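Local coordinates for FACT complex subunit SPT16 (PDB 6A8M), which probably works, with POB3 in the FACT complex, as a histone chaperone that destabilises and restores nucleosomes during transcription elongation, at residues A[6-9]-A[10-13]; A[147-150]-A[151-155]. One frame throughout, in Å; residues are numbered along the deposited sequence.

Both contacts belong to the N-terminal lobe of SPT16's N-terminal domain, which precedes the M24 peptidase-like part, and both are local: each lies within one unbroken run of chain, so neither closes a long loop. Contact 1 comes first, where the chain leaves its N-terminal loop and starts helix 9-22, which leads into strand 32-37 of the lobe's mixed sheet. The chain then builds further strands and helices before reaching contact 2, inside helix 143-158, which connects strands 131-134 and 162-165 of the same sheet. The two follow in series, neither nested nor crossed. The centres of contacts 1 and 2 lie about 31 Å apart, and they do not touch. One begins a helix; the other pairs successive turns.

Contact 1: residues A[6-9]-A[10-13]; sequences IIDF and STFE
The start of helix 9-22 is closed by an N-cap, with Asp8 in the capping position and its carboxylate reaching forward to the N-H groups of Ser10 and Thr11 at the start of the first turn. Aspartate suits this place because a short, negatively charged acceptor can reach backbone N-H groups that have no earlier carbonyl to bind. OD1 of Asp8 takes the nearly straight N-H of Thr11 (N to OD1 3.3 Å, 171°), which arrives from above the carboxylate plane, and a weak bond from Ser10 N. The hydroxyl OG of Ser10 donates to the syn lone pair of the same Asp8 OD1 at 3.0 Å. Thr11 OG1 donates to Asp8 OD2 at 2.5 Å, also from above the plane. Setting CG of Asp8 anti to the backbone N (chi1 177°) swings the carboxylate to these donors. The regular helix bonds begin here, with Phe12 N to Asp8 O at 2.9 Å and Glu13 N to Phe9 O at 3.0 Å. Phe9 and Phe12 point the same way, CE1 of Phe9 lying 3.7 Å from CD2 of Phe12 with the ring planes inclined at 61°; both rings pack on Met92 of helix 79-95. Glu13 reaches Lys95 in a salt bridge, while a water joins its OE1 to Phe9 O. Asp8 OD2 also pairs with Lys180, so the lysine, the hydroxyls and the helix N terminus would together probably favour an ionised carboxylate.

Contact 2: residues A[147-150]-A[151-155]; sequences EWKG and VWDTA
Lys149 with Asp153 and Trp148 with Trp152 are i to i+4 pairs on helix 143-158, the crossover helix of a beta-alpha-beta unit between strands 131-134 and 162-165. The backbone is satisfied in the usual helical way: Trp148 O accepts from Trp152 N at 2.9 Å, and Lys149 O accepts from Asp153 N at the same 2.9 Å. Glu147 O with Val151 N and Gly150 O with Thr154 N are longer, weak bonds. On the outer side Lys149 and Asp153 form a salt bridge, a pairing of opposite charges suited to one turn's spacing. CG of Asp153 stands beside its own backbone N (chi1 -75°), which brings the carboxylate back toward the preceding turn. On the sheet side Trp148 and Trp152 run side by side, their five-membered rings tilted by 21° and displaced, with little overlap. CB of Trp152 sits against the Trp148 indole near its rim, 3.8 Å from Trp148 NE1. Large flat side chains suit this side: Trp148 reaches Val34 and Ile36, and Trp152 reaches Val132 and Leu134. Toward helix 113-128, Val151 packs beside Trp148, which meets Phe118 edge-to-face. The ammonium NZ of Lys149 meets OD2 of Asp153 at 3.0 Å, on the syn lone pair.

Contact 1: residues A[6-9]-A[10-13]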
ATOM      1  N   ILE A   6     -12.704 -16.540   8.037  1.00 43.02           N
ATOM      2  CA  ILE A   6     -13.984 -16.620   7.344  1.00 40.14           C
ATOM      3  C   ILE A   6     -13.898 -15.714   6.128  1.00 36.25           C
ATOM      4  O   ILE A   6     -13.673 -14.505   6.267  1.00 36.37           O
ATOM      5  CB  ILE A   6     -15.169 -16.204   8.234  1.00 40.28           C
ATOM      6  CG1 ILE A   6     -15.392 -17.220   9.364  1.00 42.00           C
ATOM      7  CG2 ILE A   6     -16.427 -16.051   7.385  1.00 39.29           C
ATOM      8  CD1 ILE A   6     -16.235 -18.416   8.959  1.00 42.88           C
ATOM      9  N   ILE A   7     -14.076 -16.289   4.944  1.00 31.73           N
ATOM     10  CA  ILE A   7     -13.994 -15.512   3.717  1.00 27.46           C
ATOM     11  C   ILE A   7     -15.332 -14.833   3.466  1.00 26.28           C
ATOM     12  O   ILE A   7     -16.390 -15.461   3.566  1.00 26.93           O
ATOM     13  CB  ILE A   7     -13.572 -16.404   2.539  1.00 27.89           C
ATOM     14  CG1 ILE A   7     -12.066 -16.663   2.624  1.00 30.01           C
ATOM     15  CG2 ILE A   7     -13.908 -15.746   1.213  1.00 24.10           C
ATOM     16  CD1 ILE A   7     -11.707 -18.109   2.478  1.00 32.07           C
ATOM     17  N   ASP A   8     -15.283 -13.534   3.198  1.00 25.52           N
ATOM     18  CA  ASP A   8     -16.448 -12.747   2.796  1.00 26.27           C
ATOM     19  C   ASP A   8     -16.751 -13.079   1.341  1.00 24.69           C
ATOM     20  O   ASP A   8     -16.066 -12.606   0.428  1.00 24.43           O
ATOM     21  CB  ASP A   8     -16.153 -11.259   2.993  1.00 28.22           C
ATOM     22  CG  ASP A   8     -17.288 -10.358   2.539  1.00 30.58           C
ATOM     23  OD1 ASP A   8     -18.300 -10.861   2.006  1.00 30.23           O
ATOM     24  OD2 ASP A   8     -17.157  -9.123   2.710  1.00 30.30           O
ATOM     25  N   PHE A   9     -17.785 -13.890   1.112  1.00 24.71           N
ATOM     26  CA  PHE A   9     -18.032 -14.390  -0.232  1.00 24.46           C
ATOM     27  C   PHE A   9     -18.833 -13.436  -1.116  1.00 25.74           C
ATOM     28  O   PHE A   9     -18.798 -13.586  -2.339  1.00 24.70           O
ATOM     29  CB  PHE A   9     -18.702 -15.766  -0.162  1.00 27.68           C
ATOM     30  CG  PHE A   9     -17.748 -16.884  -0.421  1.00 28.00           C
ATOM     31  CD1 PHE A   9     -17.447 -17.249  -1.726  1.00 29.31           C
ATOM     32  CD2 PHE A   9     -17.089 -17.517   0.624  1.00 29.25           C
ATOM     33  CE1 PHE A   9     -16.528 -18.254  -1.990  1.00 29.45           C
ATOM     34  CE2 PHE A   9     -16.170 -18.527   0.370  1.00 29.30           C
ATOM     35  CZ  PHE A   9     -15.891 -18.893  -0.938  1.00 29.72           C
ATOM     36  N   SER A  10     -19.559 -12.464  -0.564  1.00 25.90           N
ATOM     37  CA  SER A  10     -20.140 -11.479  -1.474  1.00 27.66           C
ATOM     38  C   SER A  10     -19.043 -10.588  -2.035  1.00 23.25           C
ATOM     39  O   SER A  10     -19.053 -10.237  -3.215  1.00 23.26           O
ATOM     40  CB  SER A  10     -21.227 -10.654  -0.780  1.00 32.52           C
ATOM     41  OG  SER A  10     -20.740 -10.019   0.386  1.00 37.55           O
ATOM     42  N   THR A  11     -18.059 -10.267  -1.200  1.00 24.08           N
ATOM     43  CA  THR A  11     -16.901  -9.508  -1.636  1.00 24.83           C
ATOM     44  C   THR A  11     -16.058 -10.312  -2.626  1.00 22.00           C
ATOM     45  O   THR A  11     -15.627  -9.788  -3.662  1.00 22.02           O
ATOM     46  CB  THR A  11     -16.098  -9.115  -0.396  1.00 30.22           C
ATOM     47  OG1 THR A  11     -16.871  -8.191   0.396  1.00 34.58           O
ATOM     48  CG2 THR A  11     -14.836  -8.486  -0.778  1.00 29.40           C
ATOM     49  N   PHE A  12     -15.837 -11.592  -2.324  1.00 19.75           N
ATOM     50  CA  PHE A  12     -15.111 -12.478  -3.237  1.00 18.51           C
ATOM     51  C   PHE A  12     -15.788 -12.530  -4.597  1.00 18.25           C
ATOM     52  O   PHE A  12     -15.130 -12.387  -5.626  1.00 20.41           O
ATOM     53  CB  PHE A  12     -15.018 -13.881  -2.639  1.00 19.70           C
ATOM     54  CG  PHE A  12     -14.434 -14.906  -3.568  1.00 20.57           C
ATOM     55  CD1 PHE A  12     -13.061 -15.052  -3.686  1.00 22.10           C
ATOM     56  CD2 PHE A  12     -15.256 -15.741  -4.312  1.00 24.14           C
ATOM     57  CE1 PHE A  12     -12.513 -16.005  -4.549  1.00 23.87           C
ATOM     58  CE2 PHE A  12     -14.722 -16.700  -5.174  1.00 24.08           C
ATOM     59  CZ  PHE A  12     -13.341 -16.828  -5.286  1.00 22.70           C
ATOM     60  N   GLU A  13     -17.115 -12.719  -4.613  1.00 19.15           N
ATOM     61  CA  GLU A  13     -17.848 -12.805  -5.874  1.00 18.61           C
ATOM     62  C   GLU A  13     -17.739 -11.512  -6.682  1.00 18.26           C
ATOM     63  O   GLU A  13     -17.419 -11.535  -7.875  1.00 20.70           O
ATOM     64  CB  GLU A  13     -19.318 -13.146  -5.590  1.00 20.37           C
ATOM     65  CG  GLU A  13     -20.154 -13.241  -6.849  1.00 23.87           C
ATOM     66  CD  GLU A  13     -21.608 -13.582  -6.584  1.00 27.21           C
ATOM     67  OE1 GLU A  13     -21.911 -14.353  -5.642  1.00 27.96           O
ATOM     68  OE2 GLU A  13     -22.452 -13.082  -7.349  1.00 29.47           O
TER
HETATM   69  O   HOH W   1     -21.148 -15.149  -3.346  1.00 31.98           O

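Contact 2: residues A[147-150]-A[151-155]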
ATOM      1  N   GLU A 147       7.666 -26.602  -9.295  1.00 24.08           N
ATOM      2  CA  GLU A 147       7.108 -27.542 -10.259  1.00 23.20           C
ATOM      3  C   GLU A 147       6.283 -26.817 -11.319  1.00 21.09           C
ATOM      4  O   GLU A 147       6.371 -27.149 -12.511  1.00 20.94           O
ATOM      5  CB  GLU A 147       6.275 -28.617  -9.554  1.00 23.96           C
ATOM      6  CG  GLU A 147       7.098 -29.769  -8.971  1.00 28.03           C
ATOM      7  CD  GLU A 147       6.308 -31.067  -8.811  1.00 28.31           C
ATOM      8  OE1 GLU A 147       5.064 -31.000  -8.703  1.00 28.92           O
ATOM      9  OE2 GLU A 147       6.936 -32.155  -8.787  1.00 28.42           O
ATOM     10  N   TRP A 148       5.478 -25.822 -10.906  1.00 20.76           N
ATOM     11  CA  TRP A 148       4.693 -25.043 -11.864  1.00 18.92           C
ATOM     12  C   TRP A 148       5.582 -24.360 -12.908  1.00 18.84           C
ATOM     13  O   TRP A 148       5.277 -24.388 -14.106  1.00 19.54           O
ATOM     14  CB  TRP A 148       3.829 -23.987 -11.152  1.00 19.09           C
ATOM     15  CG  TRP A 148       3.390 -22.922 -12.159  1.00 18.72           C
ATOM     16  CD1 TRP A 148       3.943 -21.683 -12.357  1.00 19.20           C
ATOM     17  CD2 TRP A 148       2.377 -23.070 -13.165  1.00 18.07           C
ATOM     18  NE1 TRP A 148       3.315 -21.042 -13.404  1.00 19.65           N
ATOM     19  CE2 TRP A 148       2.347 -21.873 -13.915  1.00 17.10           C
ATOM     20  CE3 TRP A 148       1.479 -24.092 -13.490  1.00 18.52           C
ATOM     21  CZ2 TRP A 148       1.453 -21.672 -14.965  1.00 18.22           C
ATOM     22  CZ3 TRP A 148       0.597 -23.897 -14.556  1.00 18.14           C
ATOM     23  CH2 TRP A 148       0.584 -22.695 -15.265  1.00 18.40           C
ATOM     24  N   LYS A 149       6.658 -23.697 -12.466  1.00 20.71           N
ATOM     25  CA  LYS A 149       7.517 -22.984 -13.411  1.00 23.85           C
ATOM     26  C   LYS A 149       8.050 -23.910 -14.501  1.00 22.45           C
ATOM     27  O   LYS A 149       8.189 -23.499 -15.659  1.00 21.18           O
ATOM     28  CB  LYS A 149       8.683 -22.311 -12.681  1.00 26.31           C
ATOM     29  CG  LYS A 149       9.555 -21.458 -13.601  1.00 29.01           C
ATOM     30  CD  LYS A 149      10.430 -20.494 -12.816  1.00 31.92           C
ATOM     31  CE  LYS A 149      11.305 -19.655 -13.750  1.00 32.50           C
ATOM     32  NZ  LYS A 149      12.275 -20.500 -14.486  1.00 31.53           N
ATOM     33  N   GLY A 150       8.360 -25.165 -14.155  1.00 23.61           N
ATOM     34  CA  GLY A 150       8.810 -26.094 -15.177  1.00 22.27           C
ATOM     35  C   GLY A 150       7.755 -26.354 -16.238  1.00 23.33           C
ATOM     36  O   GLY A 150       8.062 -26.442 -17.433  1.00 23.84           O
ATOM     37  N   VAL A 151       6.504 -26.506 -15.813  1.00 23.44           N
ATOM     38  CA  VAL A 151       5.413 -26.717 -16.756  1.00 24.98           C
ATOM     39  C   VAL A 151       5.220 -25.482 -17.618  1.00 21.58           C
ATOM     40  O   VAL A 151       5.079 -25.571 -18.843  1.00 25.14           O
ATOM     41  CB  VAL A 151       4.123 -27.081 -16.002  1.00 26.29           C
ATOM     42  CG1 VAL A 151       2.925 -27.046 -16.952  1.00 26.17           C
ATOM     43  CG2 VAL A 151       4.260 -28.464 -15.362  1.00 26.74           C
ATOM     44  N   TRP A 152       5.224 -24.311 -16.985  1.00 20.66           N
ATOM     45  CA  TRP A 152       4.977 -23.074 -17.711  1.00 20.42           C
ATOM     46  C   TRP A 152       6.069 -22.818 -18.743  1.00 23.76           C
ATOM     47  O   TRP A 152       5.781 -22.503 -19.901  1.00 25.42           O
ATOM     48  CB  TRP A 152       4.878 -21.902 -16.736  1.00 20.19           C
ATOM     49  CG  TRP A 152       4.757 -20.607 -17.469  1.00 20.61           C
ATOM     50  CD1 TRP A 152       5.709 -19.655 -17.598  1.00 21.76           C
ATOM     51  CD2 TRP A 152       3.631 -20.158 -18.226  1.00 22.79           C
ATOM     52  NE1 TRP A 152       5.236 -18.608 -18.363  1.00 22.26           N
ATOM     53  CE2 TRP A 152       3.968 -18.904 -18.774  1.00 23.05           C
ATOM     54  CE3 TRP A 152       2.373 -20.697 -18.503  1.00 23.23           C
ATOM     55  CZ2 TRP A 152       3.096 -18.181 -19.575  1.00 24.84           C
ATOM     56  CZ3 TRP A 152       1.494 -19.961 -19.299  1.00 25.50           C
ATOM     57  CH2 TRP A 152       1.868 -18.716 -19.819  1.00 24.30           C
ATOM     58  N   ASP A 153       7.336 -22.940 -18.331  1.00 25.52           N
ATOM     59  CA  ASP A 153       8.440 -22.639 -19.238  1.00 31.05           C
ATOM     60  C   ASP A 153       8.321 -23.434 -20.526  1.00 33.39           C
ATOM     61  O   ASP A 153       8.464 -22.880 -21.623  1.00 35.01           O
ATOM     62  CB  ASP A 153       9.776 -22.920 -18.549  1.00 30.50           C
ATOM     63  CG  ASP A 153      10.135 -21.858 -17.518  1.00 29.21           C
ATOM     64  OD1 ASP A 153       9.491 -20.781 -17.494  1.00 28.23           O
ATOM     65  OD2 ASP A 153      11.072 -22.101 -16.729  1.00 30.13           O
ATOM     66  N   THR A 154       8.010 -24.722 -20.408  1.00 31.76           N
ATOM     67  CA  THR A 154       7.824 -25.558 -21.590  1.00 36.35           C
ATOM     68  C   THR A 154       6.608 -25.140 -22.409  1.00 36.06           C
ATOM     69  O   THR A 154       6.674 -25.096 -23.641  1.00 37.97           O
ATOM     70  CB  THR A 154       7.708 -27.011 -21.168  1.00 39.58           C
ATOM     71  OG1 THR A 154       8.995 -27.449 -20.718  1.00 44.30           O
ATOM     72  CG2 THR A 154       7.267 -27.882 -22.352  1.00 39.58           C
ATOM     73  N   ALA A 155       5.477 -24.861 -21.760  1.00 34.13           N
ATOM     74  CA  ALA A 155       4.312 -24.445 -22.535  1.00 31.64           C
ATOM     75  C   ALA A 155       4.609 -23.194 -23.350  1.00 33.80           C
ATOM     76  O   ALA A 155       4.087 -23.039 -24.459  1.00 34.67           O
ATOM     77  CB  ALA A 155       3.108 -24.216 -21.619  1.00 28.26           C
TER